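Local coordinates for protein 6-pyruvoyl tetrahydropterin synthase (Plasmodium falciparum, PDB 1Y13) that belongs to the 6-pyruvoyl tetrahydropterin synthase family, forms a six-chain assembly and binds zinc and biopterin, at residues V152-L155 with K156-I160. Sequence-based numbering, arbitrary orientation.
Sequences VSLL and KSRHI
With chi1 at 62°, S157 holds OG between its backbone N and carbonyl carbon, which swings the hydroxyl back along the helix to L154 O, while a chi1 of -71° sets CG1 of I160 anti to the carbonyl carbon and the extended chi2 then carries CD1 to L155. S157 OG donates to L154 O over 2.7 Å, coming in from beside the C=O and somewhat tilted from the carbonyl plane. The same oxygen also accepts R158 N at 3.2 Å, so two donors grip it; serine suits this place because its short arm can reach back to the preceding turn. Upstream, K156 N to V152 O and S157 N to S153 O continue the alpha-helical ladder.

The chain then turns in a Schellman motif. H159 takes up positive phi (66°), and the reversal brings I160 N to L155 O at 2.9 Å, the 6→1 bond of this motif; the 5→2 bond, H159 N to K156 O at 3.1 Å, is weak. Beside it, the branched, apolar I160 lays CD1 3.8 Å from CD2 of L155; the two side chains cross obliquely, both buried, with I160 also resting on V59 of strand 49-62 and L155 on I181. The R158 side chain leads away from the helix end, NH2 to a salt bridge with D66 and NE to a hydrogen bond with V69 O, about 7 Å from a bound biopterin.

Two carbonyls at the helix end thus find donors in the turn, L154 O in S157 OG and R158 N, L155 O in I160 N, while L155 and I160 make the apolar contact that commonly accompanies a Schellman motif, between the residue whose carbonyl takes the 6→1 bond and the one after the positive-phi residue.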
ATOM      1  N   VAL A 152     -26.895  19.375   2.077  1.00 60.70           N
ATOM      2  CA  VAL A 152     -26.535  20.019   3.346  1.00 58.78           C
ATOM      3  C   VAL A 152     -27.526  19.784   4.505  1.00 58.49           C
ATOM      4  O   VAL A 152     -27.115  19.777   5.672  1.00 60.50           O
ATOM      5  CB  VAL A 152     -26.254  21.530   3.139  1.00 65.43           C
ATOM      6  CG1 VAL A 152     -27.553  22.293   2.786  1.00 59.93           C
ATOM      7  CG2 VAL A 152     -25.559  22.132   4.374  1.00 64.35           C
ATOM      8  N   SER A 153     -28.812  19.593   4.206  1.00 58.89           N
ATOM      9  CA  SER A 153     -29.823  19.407   5.260  1.00 58.14           C
ATOM     10  C   SER A 153     -29.829  17.986   5.835  1.00 58.41           C
ATOM     11  O   SER A 153     -30.156  17.796   7.014  1.00 59.01           O
ATOM     12  CB  SER A 153     -31.227  19.800   4.772  1.00 65.11           C
ATOM     13  OG  SER A 153     -31.756  18.833   3.877  1.00 70.14           O
ATOM     14  N   LEU A 154     -29.488  17.000   4.998  1.00 59.04           N
ATOM     15  CA  LEU A 154     -29.199  15.637   5.471  1.00 58.88           C
ATOM     16  C   LEU A 154     -28.056  15.675   6.477  1.00 57.68           C
ATOM     17  O   LEU A 154     -28.180  15.159   7.593  1.00 58.32           O
ATOM     18  CB  LEU A 154     -28.821  14.678   4.323  1.00 61.24           C
ATOM     19  CG  LEU A 154     -28.310  13.296   4.813  1.00 62.81           C
ATOM     20  CD1 LEU A 154     -29.431  12.454   5.487  1.00 62.39           C
ATOM     21  CD2 LEU A 154     -27.654  12.513   3.681  1.00 65.74           C
ATOM     22  N   LEU A 155     -26.951  16.292   6.078  1.00 57.85           N
ATOM     23  CA  LEU A 155     -25.783  16.397   6.941  1.00 57.67           C
ATOM     24  C   LEU A 155     -26.122  17.043   8.281  1.00 58.11           C
ATOM     25  O   LEU A 155     -25.702  16.549   9.332  1.00 58.95           O
ATOM     26  CB  LEU A 155     -24.643  17.144   6.235  1.00 57.43           C
ATOM     27  CG  LEU A 155     -24.229  16.506   4.911  1.00 61.10           C
ATOM     28  CD1 LEU A 155     -23.329  17.432   4.108  1.00 60.36           C
ATOM     29  CD2 LEU A 155     -23.585  15.097   5.098  1.00 56.22           C
ATOM     30  N   LYS A 156     -26.907  18.119   8.246  1.00 57.80           N
ATOM     31  CA  LYS A 156     -27.333  18.811   9.460  1.00 58.07           C
ATOM     32  C   LYS A 156     -28.259  18.001  10.355  1.00 57.58           C
ATOM     33  O   LYS A 156     -28.187  18.116  11.576  1.00 57.85           O
ATOM     34  CB  LYS A 156     -28.021  20.144   9.134  1.00 61.68           C
ATOM     35  CG  LYS A 156     -27.157  21.138   8.367  1.00 71.95           C
ATOM     36  CD  LYS A 156     -25.802  21.419   9.033  1.00 71.95           C
ATOM     37  CE  LYS A 156     -25.266  22.792   8.585  1.00 74.01           C
ATOM     38  NZ  LYS A 156     -26.196  23.894   9.034  1.00 69.62           N
ATOM     39  N   SER A 157     -29.164  17.225   9.761  1.00 57.45           N
ATOM     40  CA  SER A 157     -30.064  16.377  10.560  1.00 58.12           C
ATOM     41  C   SER A 157     -29.285  15.277  11.318  1.00 58.07           C
ATOM     42  O   SER A 157     -29.700  14.828  12.391  1.00 57.75           O
ATOM     43  CB  SER A 157     -31.165  15.761   9.683  1.00 59.07           C
ATOM     44  OG  SER A 157     -30.621  14.917   8.673  1.00 62.03           O
ATOM     45  N   ARG A 158     -28.150  14.860  10.757  1.00 57.79           N
ATOM     46  CA  ARG A 158     -27.284  13.874  11.400  1.00 57.84           C
ATOM     47  C   ARG A 158     -26.217  14.538  12.275  1.00 57.53           C
ATOM     48  O   ARG A 158     -25.420  13.864  12.913  1.00 58.41           O
ATOM     49  CB  ARG A 158     -26.670  12.922  10.357  1.00 53.84           C
ATOM     50  CG  ARG A 158     -27.749  12.118   9.617  1.00 54.20           C
ATOM     51  CD  ARG A 158     -27.206  10.948   8.821  1.00 55.20           C
ATOM     52  NE  ARG A 158     -26.520   9.972   9.668  1.00 49.30           N
ATOM     53  CZ  ARG A 158     -27.048   8.852  10.161  1.00 50.28           C
ATOM     54  NH1 ARG A 158     -28.302   8.508   9.903  1.00 47.32           N
ATOM     55  NH2 ARG A 158     -26.290   8.056  10.908  1.00 48.88           N
ATOM     56  N   HIS A 159     -26.220  15.864  12.304  1.00 56.81           N
ATOM     57  CA  HIS A 159     -25.275  16.648  13.119  1.00 57.76           C
ATOM     58  C   HIS A 159     -23.817  16.510  12.664  1.00 57.68           C
ATOM     59  O   HIS A 159     -22.885  16.589  13.474  1.00 56.73           O
ATOM     60  CB  HIS A 159     -25.396  16.317  14.607  1.00 53.81           C
ATOM     61  CG  HIS A 159     -26.666  16.795  15.241  1.00 63.66           C
ATOM     62  ND1 HIS A 159     -26.974  18.131  15.381  1.00 62.30           N
ATOM     63  CD2 HIS A 159     -27.678  16.112  15.831  1.00 63.17           C
ATOM     64  CE1 HIS A 159     -28.134  18.252  16.005  1.00 65.02           C
ATOM     65  NE2 HIS A 159     -28.580  17.042  16.292  1.00 68.33           N
ATOM     66  N   ILE A 160     -23.642  16.320  11.368  1.00 56.24           N
ATOM     67  CA  ILE A 160     -22.323  16.352  10.738  1.00 57.54           C
ATOM     68  C   ILE A 160     -21.883  17.822  10.627  1.00 58.44           C
ATOM     69  O   ILE A 160     -22.641  18.665  10.124  1.00 57.81           O
ATOM     70  CB  ILE A 160     -22.369  15.644   9.370  1.00 53.86           C
ATOM     71  CG1 ILE A 160     -22.518  14.128   9.604  1.00 54.57           C
ATOM     72  CG2 ILE A 160     -21.110  15.963   8.523  1.00 50.48           C
ATOM     73  CD1 ILE A 160     -23.210  13.381   8.481  1.00 61.32           C
TER